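Local coordinates for YkuI protein (Bacillus subtilis, PDB 2BAS), which binds the second messenger cyclic di-GMP and probably acts as a cyclic-guanylate-specific phosphodiesterase through its EAL domain, at residues Asp176-Glu181 / Asp194-Asp199; Ser183-Ile188 / Tyr217-Leu222. All blocks are in the same frame, centred on the assembly; numbering follows the deposited sequence.

Contact 1. Residues Asp176-Glu181 / Asp194-Asp199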
loop_
_atom_site.group_PDB
_atom_site.type_symbol
_atom_site.label_atom_id
_atom_site.label_comp_id
_atom_site.label_asym_id
_atom_site.label_seq_id
_atom_site.Cartn_x
_atom_site.Cartn_y
_atom_site.Cartn_z
ATOM N N ASP A 176 -11.821 8.906 -7.704
ATOM C CA ASP A 176 -12.260 7.974 -8.752
ATOM C C ASP A 176 -11.037 7.290 -9.400
ATOM O O ASP A 176 -9.902 7.763 -9.266
ATOM C CB ASP A 176 -13.036 8.743 -9.828
ATOM C CG ASP A 176 -13.993 7.858 -10.620
ATOM O OD1 ASP A 176 -14.031 6.590 -10.394
ATOM O OD2 ASP A 176 -14.762 8.382 -11.514
ATOM N N ASN A 177 -11.336 6.187 -10.079
ATOM C CA ASN A 177 -10.344 5.351 -10.816
ATOM C C ASN A 177 -9.092 5.016 -9.987
ATOM O O ASN A 177 -7.951 5.201 -10.433
ATOM C CB ASN A 177 -9.844 6.080 -12.066
ATOM C CG ASN A 177 -10.955 6.435 -13.049
ATOM O OD1 ASN A 177 -12.072 5.938 -12.920
ATOM N ND2 ASN A 177 -10.713 7.276 -14.036
ATOM N N ILE A 178 -9.291 4.521 -8.793
ATOM C CA ILE A 178 -8.157 4.160 -7.933
ATOM C C ILE A 178 -7.710 2.722 -8.244
ATOM O O ILE A 178 -8.543 1.834 -8.499
ATOM C CB ILE A 178 -8.549 4.275 -6.460
ATOM C CG1 ILE A 178 -8.906 5.710 -6.057
ATOM C CG2 ILE A 178 -7.430 3.839 -5.508
ATOM C CD1 ILE A 178 -7.765 6.704 -6.304
ATOM N N GLY A 179 -6.395 2.563 -8.214
ATOM C CA GLY A 179 -5.723 1.282 -8.465
ATOM C C GLY A 179 -5.154 1.221 -9.887
ATOM O O GLY A 179 -4.057 0.689 -10.117
ATOM N N LYS A 180 -5.910 1.778 -10.801
ATOM C CA LYS A 180 -5.559 1.757 -12.218
ATOM C C LYS A 180 -4.875 3.058 -12.713
ATOM O O LYS A 180 -3.657 3.232 -12.647
ATOM C CB LYS A 180 -6.835 1.535 -13.038
ATOM C CG LYS A 180 -6.575 1.351 -14.532
ATOM C CD LYS A 180 -6.309 -0.104 -14.935
ATOM C CE LYS A 180 -6.370 -0.314 -16.452
ATOM N NZ LYS A 180 -6.199 -1.717 -16.851
ATOM N N GLU A 181 -5.656 3.963 -13.210
ATOM C CA GLU A 181 -5.126 5.201 -13.800
ATOM C C GLU A 181 -4.730 6.220 -12.744
ATOM O O GLU A 181 -3.779 6.994 -12.912
ATOM C CB GLU A 181 -6.182 5.763 -14.703
ATOM C CG GLU A 181 -7.332 4.769 -14.888
ATOM C CD GLU A 181 -7.467 4.232 -16.315
ATOM O OE1 GLU A 181 -8.452 3.456 -16.616
ATOM O OE2 GLU A 181 -6.602 4.553 -17.217
ATOM N N ASP A 194 -12.744 11.047 1.832
ATOM C CA ASP A 194 -13.682 10.235 2.594
ATOM C C ASP A 194 -13.978 8.901 1.892
ATOM O O ASP A 194 -14.377 7.939 2.529
ATOM C CB ASP A 194 -14.967 11.036 2.804
ATOM C CG ASP A 194 -14.707 12.394 3.449
ATOM O OD1 ASP A 194 -14.223 12.434 4.601
ATOM O OD2 ASP A 194 -14.984 13.428 2.811
ATOM N N LEU A 195 -13.759 8.845 0.580
ATOM C CA LEU A 195 -14.076 7.657 -0.202
ATOM C C LEU A 195 -13.113 7.418 -1.363
ATOM O O LEU A 195 -12.685 8.353 -2.036
ATOM C CB LEU A 195 -15.498 7.764 -0.754
ATOM C CG LEU A 195 -16.650 7.127 0.011
ATOM C CD1 LEU A 195 -17.737 8.148 0.299
ATOM C CD2 LEU A 195 -17.215 5.955 -0.761
ATOM N N LEU A 196 -12.809 6.147 -1.602
ATOM C CA LEU A 196 -12.024 5.739 -2.752
ATOM C C LEU A 196 -12.896 4.841 -3.605
ATOM O O LEU A 196 -13.409 3.837 -3.116
ATOM C CB LEU A 196 -10.776 4.972 -2.296
ATOM C CG LEU A 196 -9.741 5.679 -1.430
ATOM C CD1 LEU A 196 -8.618 4.707 -1.079
ATOM C CD2 LEU A 196 -9.182 6.920 -2.131
ATOM N N LYS A 197 -13.095 5.203 -4.867
ATOM C CA LYS A 197 -13.884 4.368 -5.780
ATOM C C LYS A 197 -12.962 3.499 -6.623
ATOM O O LYS A 197 -12.104 4.007 -7.355
ATOM C CB LYS A 197 -14.773 5.195 -6.701
ATOM C CG LYS A 197 -15.973 5.835 -6.042
ATOM C CD LYS A 197 -17.050 6.260 -7.070
ATOM C CE LYS A 197 -18.038 5.124 -7.398
ATOM N NZ LYS A 197 -19.313 5.607 -8.046
ATOM N N ILE A 198 -13.148 2.189 -6.506
ATOM C CA ILE A 198 -12.340 1.211 -7.221
ATOM C C ILE A 198 -13.199 0.509 -8.273
ATOM O O ILE A 198 -14.255 -0.026 -7.967
ATOM C CB ILE A 198 -11.689 0.209 -6.223
ATOM C CG1 ILE A 198 -10.838 0.967 -5.198
ATOM C CG2 ILE A 198 -10.840 -0.814 -6.944
ATOM C CD1 ILE A 198 -10.418 0.150 -3.977
ATOM N N ASP A 199 -12.746 0.569 -9.520
ATOM C CA ASP A 199 -13.393 -0.071 -10.661
ATOM C C ASP A 199 -12.876 -1.504 -10.759
ATOM O O ASP A 199 -11.693 -1.751 -10.540
ATOM C CB ASP A 199 -13.051 0.716 -11.931
ATOM C CG ASP A 199 -13.369 -0.044 -13.216
ATOM O OD1 ASP A 199 -14.385 -0.774 -13.263
ATOM O OD2 ASP A 199 -12.602 0.105 -14.195
HETATM O O HOH W 1 -10.452 1.752 -10.299
#
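Two first torsions set this contact: Asp176 has CG anti to the backbone N (chi1 -156°), which brings its carboxylate beside the CB of Lys197, and Ile178 has CG1 beside the backbone N (chi1 -63°), which turns that branch toward the neighbouring strand. The segments are the end of strand 172-178 and the whole of strand 195-199, adjacent parallel strands of a beta-alpha-beta unit in the TIM-barrel-like EAL domain. Asp176 to Gly179 lie at the place where EAL relatives generally carry the DDFG sequence. Asp176 OD1 is 4.0 Å from Lys197 CB, so it meets the root of the lysine and not its ammonium. Lys197 NZ lies elsewhere, in a salt bridge with Glu146 and a hydrogen bond with Gln253. OD1 also takes a hydrogen bond from Asn177 N (2.7 Å), which reaches it from above the carboxylate plane, while OD2 has a weak bond with Thr148. An alanine here would remove both oxygens, and Asn177 N would probably lose its acceptor just where the chain turns its corner. Between the segments one backbone bond crosses, Ile178 N to Lys197 O at 3.2 Å and nearly straight at 169°; earlier along the strands Leu195 bonds through its backbone with Ile173 and Val175. The Ile178 side chain then lies across Leu196, its CG1 4.1 Å from Leu196 CD2, on the side where helix 211-226 covers both residues through Ile219. The Ile178 carbonyl is flanked by Ile198, whose CG2 lies 3.8 Å from Ile178 O. Further along, a water bridges the two segments, donating to Ile178 O at 2.6 Å and accepting from Asp199 N.

Contact 2. Residues Ser183-Ile188 / Tyr217-Leu222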
loop_
_atom_site.group_PDB
_atom_site.type_symbol
_atom_site.label_atom_id
_atom_site.label_comp_id
_atom_site.label_asym_id
_atom_site.label_seq_id
_atom_site.Cartn_x
_atom_site.Cartn_y
_atom_site.Cartn_z
ATOM N N SER A 183 -3.440 5.899 -9.457
ATOM C CA SER A 183 -2.852 5.065 -8.402
ATOM C C SER A 183 -1.555 5.688 -7.872
ATOM O O SER A 183 -0.445 5.254 -8.213
ATOM C CB SER A 183 -2.548 3.657 -8.944
ATOM O OG SER A 183 -1.638 3.725 -10.033
ATOM N N ASN A 184 -1.744 6.700 -7.041
ATOM C CA ASN A 184 -0.636 7.428 -6.400
ATOM C C ASN A 184 -0.925 7.607 -4.905
ATOM O O ASN A 184 -1.875 8.302 -4.512
ATOM C CB ASN A 184 -0.455 8.808 -7.036
ATOM C CG ASN A 184 0.903 9.439 -6.701
ATOM O OD1 ASN A 184 1.405 9.262 -5.592
ATOM N ND2 ASN A 184 1.534 10.170 -7.602
ATOM N N LEU A 185 -0.133 6.907 -4.085
ATOM C CA LEU A 185 -0.215 6.945 -2.626
ATOM C C LEU A 185 0.017 8.346 -2.037
ATOM O O LEU A 185 -0.776 8.823 -1.222
ATOM C CB LEU A 185 0.785 5.954 -2.029
ATOM C CG LEU A 185 0.644 4.484 -2.455
ATOM C CD1 LEU A 185 1.885 3.690 -2.089
ATOM C CD2 LEU A 185 -0.598 3.821 -1.866
ATOM N N ASP A 186 1.101 8.997 -2.466
ATOM C CA ASP A 186 1.443 10.349 -2.013
ATOM C C ASP A 186 0.235 11.276 -2.095
ATOM O O ASP A 186 0.075 12.164 -1.262
ATOM C CB ASP A 186 2.595 10.945 -2.851
ATOM C CG ASP A 186 3.992 10.598 -2.307
ATOM O OD1 ASP A 186 4.766 11.541 -2.036
ATOM O OD2 ASP A 186 4.335 9.403 -2.160
ATOM N N ARG A 187 -0.614 11.044 -3.089
ATOM C CA ARG A 187 -1.705 11.962 -3.413
ATOM C C ARG A 187 -2.999 11.702 -2.666
ATOM O O ARG A 187 -3.685 12.646 -2.237
ATOM C CB ARG A 187 -1.924 11.989 -4.924
ATOM C CG ARG A 187 -0.832 12.768 -5.624
ATOM C CD ARG A 187 -0.884 12.644 -7.116
ATOM N NE ARG A 187 -0.227 13.794 -7.730
ATOM C CZ ARG A 187 -0.831 14.661 -8.536
ATOM N NH1 ARG A 187 -2.110 14.497 -8.869
ATOM N NH2 ARG A 187 -0.140 15.676 -9.039
ATOM N N ILE A 188 -3.297 10.442 -2.526
ATOM C CA ILE A 188 -4.430 9.995 -1.711
ATOM C C ILE A 188 -4.298 10.515 -0.271
ATOM O O ILE A 188 -5.232 11.108 0.284
ATOM C CB ILE A 188 -4.478 8.459 -1.680
ATOM C CG1 ILE A 188 -4.818 7.851 -3.052
ATOM C CG2 ILE A 188 -5.526 7.919 -0.697
ATOM C CD1 ILE A 188 -4.574 6.341 -3.130
ATOM N N TYR A 217 -4.138 -4.050 -2.746
ATOM C CA TYR A 217 -3.842 -4.434 -1.372
ATOM C C TYR A 217 -3.120 -3.317 -0.588
ATOM O O TYR A 217 -3.506 -3.019 0.545
ATOM C CB TYR A 217 -3.076 -5.775 -1.354
ATOM C CG TYR A 217 -2.280 -6.061 -0.103
ATOM C CD1 TYR A 217 -2.906 -6.495 1.072
ATOM C CD2 TYR A 217 -0.883 -5.912 -0.101
ATOM C CE1 TYR A 217 -2.146 -6.770 2.231
ATOM C CE2 TYR A 217 -0.121 -6.175 1.042
ATOM C CZ TYR A 217 -0.755 -6.604 2.198
ATOM O OH TYR A 217 0.007 -6.857 3.313
ATOM N N SER A 218 -2.113 -2.688 -1.189
ATOM C CA SER A 218 -1.417 -1.591 -0.521
ATOM C C SER A 218 -2.297 -0.347 -0.385
ATOM O O SER A 218 -2.192 0.398 0.601
ATOM C CB SER A 218 -0.100 -1.241 -1.217
ATOM O OG SER A 218 -0.340 -0.553 -2.426
ATOM N N ILE A 219 -3.155 -0.121 -1.375
ATOM C CA ILE A 219 -4.105 0.989 -1.321
ATOM C C ILE A 219 -5.122 0.750 -0.200
ATOM O O ILE A 219 -5.469 1.669 0.546
ATOM C CB ILE A 219 -4.808 1.189 -2.680
ATOM C CG1 ILE A 219 -3.805 1.754 -3.694
ATOM C CG2 ILE A 219 -6.022 2.108 -2.525
ATOM C CD1 ILE A 219 -4.290 1.792 -5.154
ATOM N N SER A 220 -5.583 -0.493 -0.094
ATOM C CA SER A 220 -6.535 -0.915 0.928
ATOM C C SER A 220 -6.011 -0.590 2.343
ATOM O O SER A 220 -6.750 -0.065 3.181
ATOM C CB SER A 220 -6.781 -2.419 0.770
ATOM O OG SER A 220 -7.878 -2.880 1.528
ATOM N N LEU A 221 -4.734 -0.897 2.586
ATOM C CA LEU A 221 -4.082 -0.645 3.875
ATOM C C LEU A 221 -4.021 0.824 4.215
ATOM O O LEU A 221 -4.429 1.227 5.306
ATOM C CB LEU A 221 -2.643 -1.170 3.890
ATOM C CG LEU A 221 -2.368 -2.669 3.838
ATOM C CD1 LEU A 221 -0.867 -2.855 3.962
ATOM C CD2 LEU A 221 -3.129 -3.460 4.913
ATOM N N LEU A 222 -3.470 1.609 3.291
ATOM C CA LEU A 222 -3.369 3.052 3.445
ATOM C C LEU A 222 -4.733 3.638 3.782
ATOM O O LEU A 222 -4.826 4.561 4.607
ATOM C CB LEU A 222 -2.794 3.692 2.174
ATOM C CG LEU A 222 -2.761 5.220 2.031
ATOM C CD1 LEU A 222 -1.921 5.860 3.121
ATOM C CD2 LEU A 222 -2.220 5.617 0.678
#
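Leu185 can be traced atom by atom against Leu222, and the distances show an apolar contact with no hydrogen bond between the segments. Its CB lies 4.1 Å from Leu222 CD2. One bond further out, Leu185 CG is 4.4 Å from the same methyl. The tip carries most of the contact: Leu185 CD2 comes to 3.5 Å from Leu222 CD2, the shortest approach between the two segments. The same Leu185 methyl also faces Ile219 CG1 at 4.2 Å, and it lies 4.4 Å from Ser218 OG. That hydroxyl is bonded to the carbonyl of Val215 in its own helix. The torsions explain the meeting: Leu185 has CG beside the backbone N (chi1 -58°), whereas Leu222 has CG anti to the backbone N (chi1 172°), which points the branch at the facing helix. There the Leu222 methyl is shared by residues one helical turn apart, since Ile188 CG2 stands 4.3 Å from Leu222 CD2. The backbones come nearest at Leu185 and Ile219, whose CA atoms are 7.2 Å apart, and the gap is filled by these aliphatic branches. Asn184 holds the N-cap position, and its carbonyl accepts the Ile188 amide, so Leu185 stands in the first turn of its helix. Leu185 also packs on Ile219 of the second subunit, and Asp186 OD2 bonds to Tyr212 OH of that subunit, which places this turn at the dimer interface as well. Helix 185-191 leads from strand 172-178 to strand 195-199 and helix 211-226 leads on to strand 229-233; the two lie side by side outside the barrel, with Ile188 and Ile219 both resting on Leu196 of strand 195-199.

Overall arrangement
Both contacts are buried and lie within the EAL domain, their centres 10 Å apart. Contact 1 joins two neighbouring barrel strands through a backbone bond, a bridging water and a few apolar branches, with a buried carboxylate alongside, whereas contact 2 joins two covering helices mainly by aliphatic side chains, with no hydrogen bond between its segments. Their segments alternate along the chain: helix 185-191 of contact 2 lies between the two strands of contact 1. They meet directly: Ile178 CG2 lies 3.7 Å from Ile219 CG2, and Leu196 CD2 4.1 Å from Ile188 CG2, joining strand and helix layers. Both reach the second subunit, contact 1 at its loop, Lys180 among others, and contact 2 with more residues.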